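Local coordinates for protein lipopolysaccharide heptosyltransferase 2 (PDB 1PSW) that transfers the second heptose unit from ADP-L-glycero-beta-D-manno-heptose onto the heptosyl-Kdo2-lipid A module during assembly of the lipopolysaccharide core, at residues N52-P56 against L76-Y81; A285-P289 against H324-I328; V304-I308 against D329-V335. All blocks are in the same frame, centred on the assembly; numbering follows the deposited sequence.

How the interactions relate
Interaction 1 lies in the N-terminal half of this GT-B enzyme, and interactions 2 and 3 lie across the chain's centre from it; the centres of interactions 1 and 2 are about 42 Å apart. All three join a parallel sheet to a loop or helix, and interactions 1 and 3 start from an outermost strand. Interactions 2 and 3 use neighbouring strands, 283-287 and 302-306, joined by probable hydrogen bonds between Ala285 O and Ile305 N and between Ile305 O and Tyr287 N. Interactions 1 and 2 are mainly buried and each has a water bridge, between charged side chains in 1 and backbone carbonyls in 2; interaction 3, partly exposed, is aliphatic apart from a guanidinium against leucine.

Interaction 1 of 3, residues N52-P56 against L76-Y81; sequences NEAIP and LREKRY
Strand 51-56 runs along the border of the N-terminal parallel sheet of this GT-B glycosyltransferase, and residues 76-81, the turn between helix 66-75 and strand 83-86, approach it through side chains alone: the nearest alpha carbons, those of Ile55 and Leu76, are 9.4 Å apart. The turn is type I from Arg77 to Arg80, closed by a bond of 2.9 Å from Arg80 N to Arg77 O. Ile55 is the central side chain of the contact. Its CG2 branch, set anti to the backbone N while CG1 lies beside it (chi1 -54°), meets Leu76 CD2 at 4.1 Å, the two side chains crossing at a slant. Both residues also rest on Met36 of the adjacent strand 32-37. Ile55 CD1, at the end of the other branch, lies 3.5 Å from Tyr81 OH, which comes from the opposite direction. That hydroxyl is hydrogen-bonded to Asp34 OD2, so the oxygen has a polar partner although Ile55 CD1 and CG1 pack against it. CB of Lys79 lies over one face of the Tyr81 ring, near the rim. Beyond it the lysine chain bends at chi2 (-75°) and then runs straight, reaching the Glu53 carboxylate at about a right angle. Glu53 OE1 and Lys79 NZ form a long salt bridge of 3.6 Å, and one water spans it, accepting from Lys79 NZ at 2.9 Å and donating to Glu53 OE1 at 3.2 Å.

Interaction 2 of 3, residues A285-P289 against H324-I328; sequences ALYGP and HQSLI
The end of strand 283-287 and the loop after it pass close to the single-turn helix 325-328, with the alpha carbons of Gly288 and Ser326 only 4.9 Å apart. At this proximity Ser326 OG and Leu327 CG both close on Gly288 CA, the serine oxygen at 3.0 Å and the leucine carbon at 3.7 Å. Leu327 reaches over the glycine and puts its CD2 methyl against Leu286 CB and the Tyr287 carbonyl. Pro289 lies over one face of the His324 imidazole in a CH-pi contact: CB is 4.1 Å from the ring centroid, 22° off the normal and displaced toward the rim. The same ring caps the helix. With CG turned away from the backbone N (chi1 -161°), ND1 takes a nearly straight bond from Ser326 N, 3.1 Å long and 14° out of the ring plane. Between the backbones a water donates to Tyr287 O at 2.7 Å and to Ser326 O at 2.8 Å, supplying both acceptors with a donor and so linking the two backbones. The contact places helix 325-328 against the C-terminal end of strand 283-287 in the parallel, Rossmann-like sheet of the C-terminal half; Leu286 also meets Trp197, Ser326 touches Ile308 in the loop beyond strand 302-306, and Ile328 O accepts from His201 of helix 199-211.

Interaction 3 of 3, residues V304-I308 against D329-V335; sequences VIRLI and DITPQRV
The guanidinium of Arg334 carries Leu307 CD2 over one face, with the methyl 3.7 Å above the plane and over its centre. All four of the group's heavy atoms therefore lie at similar distances from it, CZ being nearest at 3.7 Å, and the contact is an apolar one against the flat of the group. In the otherwise extended arginine chain the bend at chi3 (-68°), with chi4 near a right angle (-91°), lays the guanidinium flat on the leucine. Before that bend, Arg334 CD rests on Ile305 CG2 at 3.8 Å, so the aliphatic part of the arginine covers one residue of the strand side and its head another.

Leu307 divides its two methyls between separate partners. While CD2 takes the guanidinium, CD1 packs on Ile330 CG1 at 3.6 Å and on the backbone oxygen and CB of Asp329. The carboxylate of Asp329 has its polar partner in Gln325, through OD1. Deeper in, Ile330 CD1 meets Ile305 CG2 at 3.9 Å, the two isoleucines crossing obliquely.

These side chains pack the last helix of the chain, 332-347, and its lead-in against strand 302-306 and the residue just after it; the strand is an outermost one of the parallel, Rossmann-like sheet in the C-terminal half of the GT-B fold. Thr331 is the N-cap of that helix: its OG1 accepts from Arg334 N at 3.1 Å, with an N-H...O angle of 153°. This fixes the first turn from which Arg334 extends toward the strand. Val335, one residue on, also touches Leu286 on the adjacent strand, Trp197, and Leu205 of helix 199-211, and its CG2 lies 4.4 Å from Ile305 CD1.

Interaction 1 of 3, residues N52-P56 against L76-Y81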
loop_
_atom_site.group_PDB
_atom_site.type_symbol
_atom_site.label_atom_id
_atom_site.label_comp_id
_atom_site.label_asym_id
_atom_site.label_seq_id
_atom_site.Cartn_x
_atom_site.Cartn_y
_atom_site.Cartn_z
ATOM N N ASN A 52 -7.838 7.823 14.272
ATOM C CA ASN A 52 -7.767 8.793 15.351
ATOM C C ASN A 52 -6.344 8.972 15.849
ATOM O O ASN A 52 -5.833 10.088 15.894
ATOM C CB ASN A 52 -8.658 8.364 16.520
ATOM C CG ASN A 52 -8.543 9.302 17.715
ATOM O OD1 ASN A 52 -8.761 10.509 17.590
ATOM N ND2 ASN A 52 -8.202 8.749 18.877
ATOM N N GLU A 53 -5.705 7.868 16.220
ATOM C CA GLU A 53 -4.346 7.927 16.741
ATOM C C GLU A 53 -3.533 6.678 16.416
ATOM O O GLU A 53 -4.073 5.576 16.319
ATOM C CB GLU A 53 -4.391 8.110 18.257
ATOM C CG GLU A 53 -3.043 8.385 18.892
ATOM C CD GLU A 53 -3.087 8.310 20.405
ATOM O OE1 GLU A 53 -3.957 8.973 21.011
ATOM O OE2 GLU A 53 -2.248 7.588 20.987
ATOM N N ALA A 54 -2.228 6.861 16.251
ATOM C CA ALA A 54 -1.339 5.747 15.953
ATOM C C ALA A 54 -0.604 5.329 17.225
ATOM O O ALA A 54 0.401 5.933 17.594
ATOM C CB ALA A 54 -0.343 6.150 14.878
ATOM N N ILE A 55 -1.116 4.297 17.893
ATOM C CA ILE A 55 -0.511 3.792 19.123
ATOM C C ILE A 55 0.937 3.368 18.881
ATOM O O ILE A 55 1.198 2.421 18.138
ATOM C CB ILE A 55 -1.292 2.575 19.668
ATOM C CG1 ILE A 55 -2.772 2.931 19.835
ATOM C CG2 ILE A 55 -0.704 2.126 20.999
ATOM C CD1 ILE A 55 -3.024 4.124 20.734
ATOM N N PRO A 56 1.899 4.066 19.512
ATOM C CA PRO A 56 3.325 3.760 19.359
ATOM C C PRO A 56 3.739 2.480 20.084
ATOM O O PRO A 56 3.519 2.335 21.287
ATOM C CB PRO A 56 4.003 4.996 19.937
ATOM C CG PRO A 56 3.072 5.388 21.039
ATOM C CD PRO A 56 1.708 5.238 20.387
ATOM N N LEU A 76 -2.949 0.061 27.996
ATOM C CA LEU A 76 -4.076 0.364 27.120
ATOM C C LEU A 76 -5.423 0.166 27.799
ATOM O O LEU A 76 -6.463 0.460 27.215
ATOM C CB LEU A 76 -4.013 -0.501 25.860
ATOM C CG LEU A 76 -2.806 -0.293 24.946
ATOM C CD1 LEU A 76 -2.873 -1.282 23.794
ATOM C CD2 LEU A 76 -2.786 1.138 24.426
ATOM N N ARG A 77 -5.406 -0.340 29.027
ATOM C CA ARG A 77 -6.643 -0.558 29.764
ATOM C C ARG A 77 -7.352 0.764 30.013
ATOM O O ARG A 77 -8.580 0.836 29.974
ATOM C CB ARG A 77 -6.351 -1.259 31.089
ATOM C CG ARG A 77 -6.013 -2.731 30.935
ATOM C CD ARG A 77 -5.569 -3.344 32.249
ATOM N NE ARG A 77 -5.463 -4.794 32.151
ATOM C CZ ARG A 77 -4.947 -5.576 33.093
ATOM N NH1 ARG A 77 -4.480 -5.047 34.219
ATOM N NH2 ARG A 77 -4.898 -6.888 32.911
ATOM N N GLU A 78 -6.572 1.808 30.269
ATOM C CA GLU A 78 -7.117 3.138 30.516
ATOM C C GLU A 78 -7.951 3.628 29.335
ATOM O O GLU A 78 -8.948 4.325 29.521
ATOM C CB GLU A 78 -5.978 4.120 30.799
ATOM C CG GLU A 78 -5.447 4.044 32.223
ATOM C CD GLU A 78 -3.961 4.342 32.317
ATOM O OE1 GLU A 78 -3.526 5.396 31.805
ATOM O OE2 GLU A 78 -3.227 3.518 32.906
ATOM N N LYS A 79 -7.541 3.254 28.124
ATOM C CA LYS A 79 -8.245 3.647 26.906
ATOM C C LYS A 79 -9.670 3.105 26.907
ATOM O O LYS A 79 -10.562 3.678 26.285
ATOM C CB LYS A 79 -7.515 3.110 25.672
ATOM C CG LYS A 79 -6.153 3.727 25.399
ATOM C CD LYS A 79 -6.267 5.133 24.828
ATOM C CE LYS A 79 -4.901 5.658 24.397
ATOM N NZ LYS A 79 -4.978 7.033 23.825
ATOM N N ARG A 80 -9.874 1.988 27.595
ATOM C CA ARG A 80 -11.193 1.375 27.669
ATOM C C ARG A 80 -11.757 1.083 26.276
ATOM O O ARG A 80 -12.883 1.473 25.955
ATOM C CB ARG A 80 -12.157 2.292 28.427
ATOM C CG ARG A 80 -11.691 2.672 29.825
ATOM C CD ARG A 80 -12.746 3.501 30.542
ATOM N NE ARG A 80 -13.999 2.764 30.676
ATOM C CZ ARG A 80 -15.098 3.241 31.254
ATOM N NH1 ARG A 80 -15.108 4.467 31.762
ATOM N NH2 ARG A 80 -16.189 2.489 31.326
ATOM N N TYR A 81 -10.971 0.406 25.448
ATOM C CA TYR A 81 -11.412 0.054 24.106
ATOM C C TYR A 81 -12.611 -0.878 24.166
ATOM O O TYR A 81 -12.616 -1.862 24.911
ATOM C CB TYR A 81 -10.278 -0.622 23.332
ATOM C CG TYR A 81 -9.173 0.316 22.929
ATOM C CD1 TYR A 81 -9.396 1.328 21.990
ATOM C CD2 TYR A 81 -7.901 0.198 23.483
ATOM C CE1 TYR A 81 -8.372 2.199 21.615
ATOM C CE2 TYR A 81 -6.878 1.062 23.117
ATOM C CZ TYR A 81 -7.120 2.058 22.183
ATOM O OH TYR A 81 -6.106 2.911 21.823
HETATM O O HOH W 1 -6.636 7.226 21.446
#

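Interaction 2 of 3, residues A285-P289 against H324-I328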
loop_
_atom_site.group_PDB
_atom_site.type_symbol
_atom_site.label_atom_id
_atom_site.label_comp_id
_atom_site.label_asym_id
_atom_site.label_seq_id
_atom_site.Cartn_x
_atom_site.Cartn_y
_atom_site.Cartn_z
ATOM N N ALA A 285 0.936 -1.278 -13.787
ATOM C CA ALA A 285 1.463 -2.290 -12.883
ATOM C C ALA A 285 1.974 -3.501 -13.662
ATOM O O ALA A 285 1.231 -4.144 -14.398
ATOM C CB ALA A 285 0.382 -2.704 -11.896
ATOM N N LEU A 286 3.259 -3.796 -13.488
ATOM C CA LEU A 286 3.915 -4.896 -14.185
ATOM C C LEU A 286 3.987 -6.185 -13.381
ATOM O O LEU A 286 4.597 -6.233 -12.306
ATOM C CB LEU A 286 5.319 -4.457 -14.593
ATOM C CG LEU A 286 5.356 -3.069 -15.243
ATOM C CD1 LEU A 286 6.790 -2.740 -15.641
ATOM C CD2 LEU A 286 4.438 -3.028 -16.476
ATOM N N TYR A 287 3.375 -7.236 -13.918
ATOM C CA TYR A 287 3.353 -8.541 -13.261
ATOM C C TYR A 287 4.116 -9.614 -14.022
ATOM O O TYR A 287 4.154 -9.620 -15.251
ATOM C CB TYR A 287 1.915 -9.021 -13.084
ATOM C CG TYR A 287 1.141 -8.300 -12.010
ATOM C CD1 TYR A 287 0.671 -6.999 -12.207
ATOM C CD2 TYR A 287 0.869 -8.925 -10.794
ATOM C CE1 TYR A 287 -0.057 -6.343 -11.214
ATOM C CE2 TYR A 287 0.144 -8.279 -9.799
ATOM C CZ TYR A 287 -0.317 -6.994 -10.014
ATOM O OH TYR A 287 -1.056 -6.361 -9.036
ATOM N N GLY A 288 4.709 -10.525 -13.262
ATOM C CA GLY A 288 5.456 -11.620 -13.840
ATOM C C GLY A 288 4.997 -12.935 -13.229
ATOM O O GLY A 288 3.931 -13.437 -13.590
ATOM N N PRO A 289 5.758 -13.513 -12.287
ATOM C CA PRO A 289 5.348 -14.783 -11.683
ATOM C C PRO A 289 4.080 -14.700 -10.826
ATOM O O PRO A 289 3.375 -15.696 -10.669
ATOM C CB PRO A 289 6.579 -15.186 -10.881
ATOM C CG PRO A 289 7.113 -13.864 -10.427
ATOM C CD PRO A 289 7.019 -13.034 -11.695
ATOM N N HIS A 324 12.658 -12.788 -13.343
ATOM C CA HIS A 324 11.854 -13.816 -13.980
ATOM C C HIS A 324 11.709 -13.480 -15.458
ATOM O O HIS A 324 11.558 -12.315 -15.827
ATOM C CB HIS A 324 10.476 -13.897 -13.313
ATOM C CG HIS A 324 9.753 -15.179 -13.580
ATOM N ND1 HIS A 324 9.065 -15.422 -14.751
ATOM C CD2 HIS A 324 9.651 -16.313 -12.846
ATOM C CE1 HIS A 324 8.577 -16.648 -14.728
ATOM N NE2 HIS A 324 8.920 -17.212 -13.581
ATOM N N GLN A 325 11.752 -14.504 -16.303
ATOM C CA GLN A 325 11.644 -14.302 -17.745
ATOM C C GLN A 325 10.381 -13.549 -18.153
ATOM O O GLN A 325 10.399 -12.751 -19.093
ATOM C CB GLN A 325 11.680 -15.648 -18.474
ATOM C CG GLN A 325 11.896 -15.526 -19.972
ATOM C CD GLN A 325 13.251 -14.934 -20.297
ATOM O OE1 GLN A 325 14.275 -15.405 -19.800
ATOM N NE2 GLN A 325 13.268 -13.902 -21.132
ATOM N N SER A 326 9.287 -13.800 -17.442
ATOM C CA SER A 326 8.014 -13.153 -17.755
ATOM C C SER A 326 8.066 -11.630 -17.643
ATOM O O SER A 326 7.315 -10.932 -18.323
ATOM C CB SER A 326 6.897 -13.709 -16.860
ATOM O OG SER A 326 7.139 -13.451 -15.489
ATOM N N LEU A 327 8.944 -11.121 -16.781
ATOM C CA LEU A 327 9.096 -9.680 -16.605
ATOM C C LEU A 327 10.162 -9.156 -17.564
ATOM O O LEU A 327 10.051 -8.047 -18.089
ATOM C CB LEU A 327 9.459 -9.353 -15.153
ATOM C CG LEU A 327 8.219 -9.150 -14.249
ATOM C CD1 LEU A 327 8.588 -9.221 -12.782
ATOM C CD2 LEU A 327 7.589 -7.798 -14.573
ATOM N N ILE A 328 11.199 -9.955 -17.786
ATOM C CA ILE A 328 12.247 -9.574 -18.717
ATOM C C ILE A 328 11.604 -9.419 -20.100
ATOM O O ILE A 328 11.972 -8.529 -20.862
ATOM C CB ILE A 328 13.359 -10.652 -18.770
ATOM C CG1 ILE A 328 14.153 -10.629 -17.460
ATOM C CG2 ILE A 328 14.272 -10.413 -19.965
ATOM C CD1 ILE A 328 15.102 -11.800 -17.272
HETATM O O HOH W 2 4.623 -10.942 -17.563
#

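Interaction 3 of 3, residues V304-I308 against D329-V335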
loop_
_atom_site.group_PDB
_atom_site.type_symbol
_atom_site.label_atom_id
_atom_site.label_comp_id
_atom_site.label_asym_id
_atom_site.label_seq_id
_atom_site.Cartn_x
_atom_site.Cartn_y
_atom_site.Cartn_z
ATOM N N VAL A 304 -2.929 -3.211 -15.840
ATOM C CA VAL A 304 -2.022 -4.286 -15.479
ATOM C C VAL A 304 -1.470 -4.951 -16.721
ATOM O O VAL A 304 -2.206 -5.240 -17.667
ATOM C CB VAL A 304 -2.732 -5.353 -14.622
ATOM C CG1 VAL A 304 -1.892 -6.623 -14.576
ATOM C CG2 VAL A 304 -2.955 -4.819 -13.196
ATOM N N ILE A 305 -0.164 -5.175 -16.728
ATOM C CA ILE A 305 0.479 -5.844 -17.847
ATOM C C ILE A 305 1.108 -7.125 -17.326
ATOM O O ILE A 305 1.897 -7.104 -16.378
ATOM C CB ILE A 305 1.577 -4.972 -18.473
ATOM C CG1 ILE A 305 0.967 -3.649 -18.959
ATOM C CG2 ILE A 305 2.234 -5.714 -19.642
ATOM C CD1 ILE A 305 1.971 -2.698 -19.576
ATOM N N ARG A 306 0.730 -8.245 -17.932
ATOM C CA ARG A 306 1.263 -9.556 -17.562
ATOM C C ARG A 306 1.211 -10.412 -18.816
ATOM O O ARG A 306 0.183 -10.470 -19.493
ATOM C CB ARG A 306 0.436 -10.218 -16.454
ATOM C CG ARG A 306 1.149 -11.422 -15.841
ATOM C CD ARG A 306 0.267 -12.223 -14.897
ATOM N NE ARG A 306 1.019 -13.293 -14.240
ATOM C CZ ARG A 306 0.468 -14.354 -13.651
ATOM N NH1 ARG A 306 -0.851 -14.503 -13.634
ATOM N NH2 ARG A 306 1.236 -15.270 -13.073
ATOM N N LEU A 307 2.316 -11.074 -19.132
ATOM C CA LEU A 307 2.383 -11.889 -20.337
ATOM C C LEU A 307 2.064 -13.362 -20.119
ATOM O O LEU A 307 1.761 -14.077 -21.069
ATOM C CB LEU A 307 3.771 -11.747 -20.966
ATOM C CG LEU A 307 4.194 -10.307 -21.289
ATOM C CD1 LEU A 307 5.608 -10.305 -21.836
ATOM C CD2 LEU A 307 3.227 -9.687 -22.288
ATOM N N ILE A 308 2.135 -13.819 -18.874
ATOM C CA ILE A 308 1.853 -15.220 -18.572
ATOM C C ILE A 308 0.609 -15.392 -17.704
ATOM O O ILE A 308 0.007 -14.411 -17.261
ATOM C CB ILE A 308 3.056 -15.886 -17.867
ATOM C CG1 ILE A 308 3.358 -15.165 -16.551
ATOM C CG2 ILE A 308 4.273 -15.845 -18.776
ATOM C CD1 ILE A 308 4.385 -15.867 -15.695
ATOM N N ASP A 329 10.619 -10.262 -20.407
ATOM C CA ASP A 329 9.949 -10.204 -21.709
ATOM C C ASP A 329 9.025 -9.004 -21.917
ATOM O O ASP A 329 8.553 -8.772 -23.029
ATOM C CB ASP A 329 9.181 -11.503 -21.975
ATOM C CG ASP A 329 10.108 -12.679 -22.259
ATOM O OD1 ASP A 329 11.315 -12.439 -22.484
ATOM O OD2 ASP A 329 9.633 -13.835 -22.269
ATOM N N ILE A 330 8.749 -8.246 -20.858
ATOM C CA ILE A 330 7.916 -7.058 -21.012
ATOM C C ILE A 330 8.858 -5.924 -21.416
ATOM O O ILE A 330 9.663 -5.462 -20.612
ATOM C CB ILE A 330 7.189 -6.693 -19.698
ATOM C CG1 ILE A 330 6.131 -7.754 -19.382
ATOM C CG2 ILE A 330 6.534 -5.313 -19.827
ATOM C CD1 ILE A 330 5.315 -7.474 -18.130
ATOM N N THR A 331 8.754 -5.485 -22.666
ATOM C CA THR A 331 9.631 -4.441 -23.188
ATOM C C THR A 331 9.267 -3.030 -22.756
ATOM O O THR A 331 8.107 -2.724 -22.510
ATOM C CB THR A 331 9.665 -4.457 -24.731
ATOM O OG1 THR A 331 8.425 -3.949 -25.238
ATOM C CG2 THR A 331 9.871 -5.877 -25.246
ATOM N N PRO A 332 10.269 -2.147 -22.647
ATOM C CA PRO A 332 10.034 -0.758 -22.252
ATOM C C PRO A 332 9.079 -0.088 -23.240
ATOM O O PRO A 332 8.320 0.805 -22.870
ATOM C CB PRO A 332 11.430 -0.149 -22.306
ATOM C CG PRO A 332 12.291 -1.298 -21.884
ATOM C CD PRO A 332 11.714 -2.434 -22.690
ATOM N N GLN A 333 9.120 -0.523 -24.499
ATOM C CA GLN A 333 8.246 0.048 -25.523
ATOM C C GLN A 333 6.783 -0.296 -25.252
ATOM O O GLN A 333 5.904 0.539 -25.436
ATOM C CB GLN A 333 8.647 -0.444 -26.915
ATOM C CG GLN A 333 7.886 0.240 -28.044
ATOM C CD GLN A 333 8.002 1.759 -27.993
ATOM O OE1 GLN A 333 9.104 2.317 -28.010
ATOM N NE2 GLN A 333 6.860 2.435 -27.934
ATOM N N ARG A 334 6.517 -1.523 -24.812
ATOM C CA ARG A 334 5.145 -1.924 -24.510
ATOM C C ARG A 334 4.613 -1.058 -23.367
ATOM O O ARG A 334 3.499 -0.533 -23.433
ATOM C CB ARG A 334 5.089 -3.405 -24.110
ATOM C CG ARG A 334 3.712 -3.894 -23.684
ATOM C CD ARG A 334 3.789 -5.308 -23.117
ATOM N NE ARG A 334 4.129 -6.309 -24.132
ATOM C CZ ARG A 334 3.236 -6.979 -24.856
ATOM N NH1 ARG A 334 1.939 -6.759 -24.681
ATOM N NH2 ARG A 334 3.639 -7.869 -25.753
ATOM N N VAL A 335 5.425 -0.905 -22.324
ATOM C CA VAL A 335 5.061 -0.108 -21.157
ATOM C C VAL A 335 4.893 1.366 -21.521
ATOM O O VAL A 335 3.946 2.027 -21.085
ATOM C CB VAL A 335 6.128 -0.253 -20.037
ATOM C CG1 VAL A 335 5.767 0.622 -18.834
ATOM C CG2 VAL A 335 6.219 -1.714 -19.603
#